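Local coordinates for protein peptidoglycan-N-acetylglucosamine deacetylase BC_1960 (Bacillus cereus, PDB 4L1G) that removes acetyl groups from N-acetylglucosamine residues of peptidoglycan, and also acts on soluble chitin substrates, as a zinc-dependent polysaccharide deacetylase, at residues A[109-114]-A[154-159]. Residues are numbered along the deposited sequence; the frame is centred on the assembly and turned at random.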
loop_
_atom_site.group_PDB
_atom_site.type_symbol
_atom_site.label_atom_id
_atom_site.label_comp_id
_atom_site.label_asym_id
_atom_site.label_seq_id
_atom_site.Cartn_x
_atom_site.Cartn_y
_atom_site.Cartn_z
ATOM N N GLU A 109 1.370 -14.103 5.274
ATOM C CA GLU A 109 1.665 -14.786 6.531
ATOM C C GLU A 109 1.087 -14.048 7.739
ATOM O O GLU A 109 0.707 -14.670 8.729
ATOM C CB GLU A 109 3.174 -14.999 6.699
ATOM C CG GLU A 109 3.977 -13.720 6.876
ATOM C CD GLU A 109 5.475 -13.960 6.847
ATOM O OE1 GLU A 109 5.889 -15.132 6.720
ATOM O OE2 GLU A 109 6.239 -12.976 6.948
ATOM N N ASN A 110 1.020 -12.724 7.652
ATOM C CA ASN A 110 0.479 -11.922 8.743
ATOM C C ASN A 110 -1.043 -11.949 8.768
ATOM O O ASN A 110 -1.658 -11.838 9.829
ATOM C CB ASN A 110 0.994 -10.485 8.663
ATOM C CG ASN A 110 2.455 -10.377 9.042
ATOM O OD1 ASN A 110 3.004 -11.277 9.677
ATOM N ND2 ASN A 110 3.093 -9.276 8.662
ATOM N N ALA A 111 -1.640 -12.106 7.592
ATOM C CA ALA A 111 -3.085 -12.239 7.477
ATOM C C ALA A 111 -3.571 -13.536 8.127
ATOM O O ALA A 111 -4.703 -13.613 8.600
ATOM C CB ALA A 111 -3.509 -12.178 6.018
ATOM N N GLU A 112 -2.710 -14.550 8.146
ATOM C CA GLU A 112 -3.046 -15.829 8.767
ATOM C C GLU A 112 -3.040 -15.734 10.287
ATOM O O GLU A 112 -3.852 -16.371 10.959
ATOM C CB GLU A 112 -2.074 -16.921 8.318
ATOM C CG GLU A 112 -2.256 -17.365 6.882
ATOM C CD GLU A 112 -1.262 -18.432 6.478
ATOM O OE1 GLU A 112 -1.613 -19.279 5.628
ATOM O OE2 GLU A 112 -0.129 -18.423 7.012
ATOM N N LYS A 113 -2.116 -14.944 10.823
ATOM C CA LYS A 113 -1.979 -14.789 12.267
ATOM C C LYS A 113 -3.110 -13.956 12.859
ATOM O O LYS A 113 -3.607 -14.252 13.946
ATOM C CB LYS A 113 -0.632 -14.154 12.614
ATOM C CG LYS A 113 0.566 -14.959 12.155
ATOM C CD LYS A 113 1.865 -14.236 12.461
ATOM C CE LYS A 113 3.061 -15.022 11.947
ATOM N NZ LYS A 113 4.346 -14.311 12.194
ATOM N N PHE A 114 -3.511 -12.913 12.140
ATOM C CA PHE A 114 -4.553 -12.011 12.616
ATOM C C PHE A 114 -5.625 -11.799 11.547
ATOM O O PHE A 114 -5.712 -10.722 10.951
ATOM C CB PHE A 114 -3.936 -10.673 13.023
ATOM C CG PHE A 114 -2.540 -10.796 13.572
ATOM C CD1 PHE A 114 -2.314 -11.375 14.808
ATOM C CD2 PHE A 114 -1.455 -10.336 12.847
ATOM C CE1 PHE A 114 -1.033 -11.492 15.310
ATOM C CE2 PHE A 114 -0.171 -10.447 13.345
ATOM C CZ PHE A 114 0.039 -11.026 14.578
ATOM N N GLU A 154 -3.229 -14.246 -2.451
ATOM C CA GLU A 154 -4.510 -13.888 -3.042
ATOM C C GLU A 154 -5.637 -14.746 -2.469
ATOM O O GLU A 154 -6.711 -14.237 -2.145
ATOM C CB GLU A 154 -4.448 -14.037 -4.563
ATOM C CG GLU A 154 -5.605 -13.391 -5.310
ATOM C CD GLU A 154 -5.372 -11.920 -5.615
ATOM O OE1 GLU A 154 -6.013 -11.410 -6.555
ATOM O OE2 GLU A 154 -4.555 -11.273 -4.922
ATOM N N GLU A 155 -5.382 -16.048 -2.342
ATOM C CA GLU A 155 -6.367 -16.980 -1.799
ATOM C C GLU A 155 -6.718 -16.642 -0.358
ATOM O O GLU A 155 -7.887 -16.650 0.025
ATOM C CB GLU A 155 -5.850 -18.418 -1.873
ATOM C CG GLU A 155 -5.764 -18.985 -3.277
ATOM C CD GLU A 155 -5.092 -20.346 -3.319
ATOM O OE1 GLU A 155 -4.578 -20.793 -2.269
ATOM O OE2 GLU A 155 -5.076 -20.970 -4.403
ATOM N N ILE A 156 -5.696 -16.351 0.438
ATOM C CA ILE A 156 -5.884 -15.994 1.838
ATOM C C ILE A 156 -6.724 -14.727 1.979
ATOM O O ILE A 156 -7.684 -14.689 2.749
ATOM C CB ILE A 156 -4.527 -15.799 2.545
ATOM C CG1 ILE A 156 -3.792 -17.140 2.657
ATOM C CG2 ILE A 156 -4.721 -15.176 3.922
ATOM C CD1 ILE A 156 -2.364 -17.023 3.146
ATOM N N LEU A 157 -6.362 -13.697 1.220
ATOM C CA LEU A 157 -7.049 -12.412 1.292
ATOM C C LEU A 157 -8.460 -12.480 0.717
ATOM O O LEU A 157 -9.370 -11.819 1.216
ATOM C CB LEU A 157 -6.232 -11.325 0.587
ATOM C CG LEU A 157 -4.866 -11.042 1.214
ATOM C CD1 LEU A 157 -4.113 -9.980 0.431
ATOM C CD2 LEU A 157 -5.023 -10.637 2.673
ATOM N N ASN A 158 -8.641 -13.281 -0.329
ATOM C CA ASN A 158 -9.962 -13.478 -0.914
ATOM C C ASN A 158 -10.928 -14.078 0.098
ATOM O O ASN A 158 -12.083 -13.662 0.198
ATOM C CB ASN A 158 -9.877 -14.376 -2.150
ATOM C CG ASN A 158 -11.225 -14.599 -2.803
ATOM O OD1 ASN A 158 -12.008 -13.666 -2.973
ATOM N ND2 ASN A 158 -11.512 -15.847 -3.160
ATOM N N ARG A 159 -10.439 -15.053 0.855
ATOM C CA ARG A 159 -11.254 -15.741 1.846
ATOM C C ARG A 159 -11.639 -14.816 3.001
ATOM O O ARG A 159 -12.748 -14.894 3.527
ATOM C CB ARG A 159 -10.512 -16.974 2.368
ATOM C CG ARG A 159 -11.303 -17.816 3.355
ATOM C CD ARG A 159 -10.562 -19.101 3.695
ATOM N NE ARG A 159 -9.185 -18.841 4.109
ATOM C CZ ARG A 159 -8.821 -18.542 5.352
ATOM N NH1 ARG A 159 -9.736 -18.463 6.311
ATOM N NH2 ARG A 159 -7.545 -18.320 5.636
#
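I156 reaches from helix 143-161 to the short helix 108-113 with two branches. Its CB is directed at the 109-114 segment. One branch, CG2, stands anti to the backbone N and rests on the methyl of A111, CG2 to CB 3.9 Å. The other runs out through CG1, extended (chi2 171°), and its tip CD1 arrives at the side chain of E112. There CD1 lies 3.8 Å from E112 CG and 3.4 Å from E112 OE1, the two side chains crossing at about a right angle. E112 thus offers its aliphatic stem and one carboxylate oxygen to a methyl group that sits well out of the carboxylate plane; its polar link is made by the other oxygen, OE2, hydrogen-bonded to Y133 OH. R159 NH2 is 6.0 Å from E112 OE1, too far for a salt bridge.

A111 CB has a second neighbour in L157, whose CD2 stops 4.0 Å away, so the alanine methyl faces branches from two successive residues of the longer helix. With so small a side chain at the nearest point, the CA atoms of A111 and I156 are 7.3 Å apart, while the axes of segments 109-113 and 154-159 come within 9.8 Å at an angle of 36°.

Inward of this apolar seam, L157 comes to about 7 Å, side chain to side chain, from the zinc ligand H131. The two helices follow the neighbouring parallel strands 103-106 and 127-130, so the contact joins successive β-α steps, as in the distorted (β/α) barrel of NodB-type deacetylases.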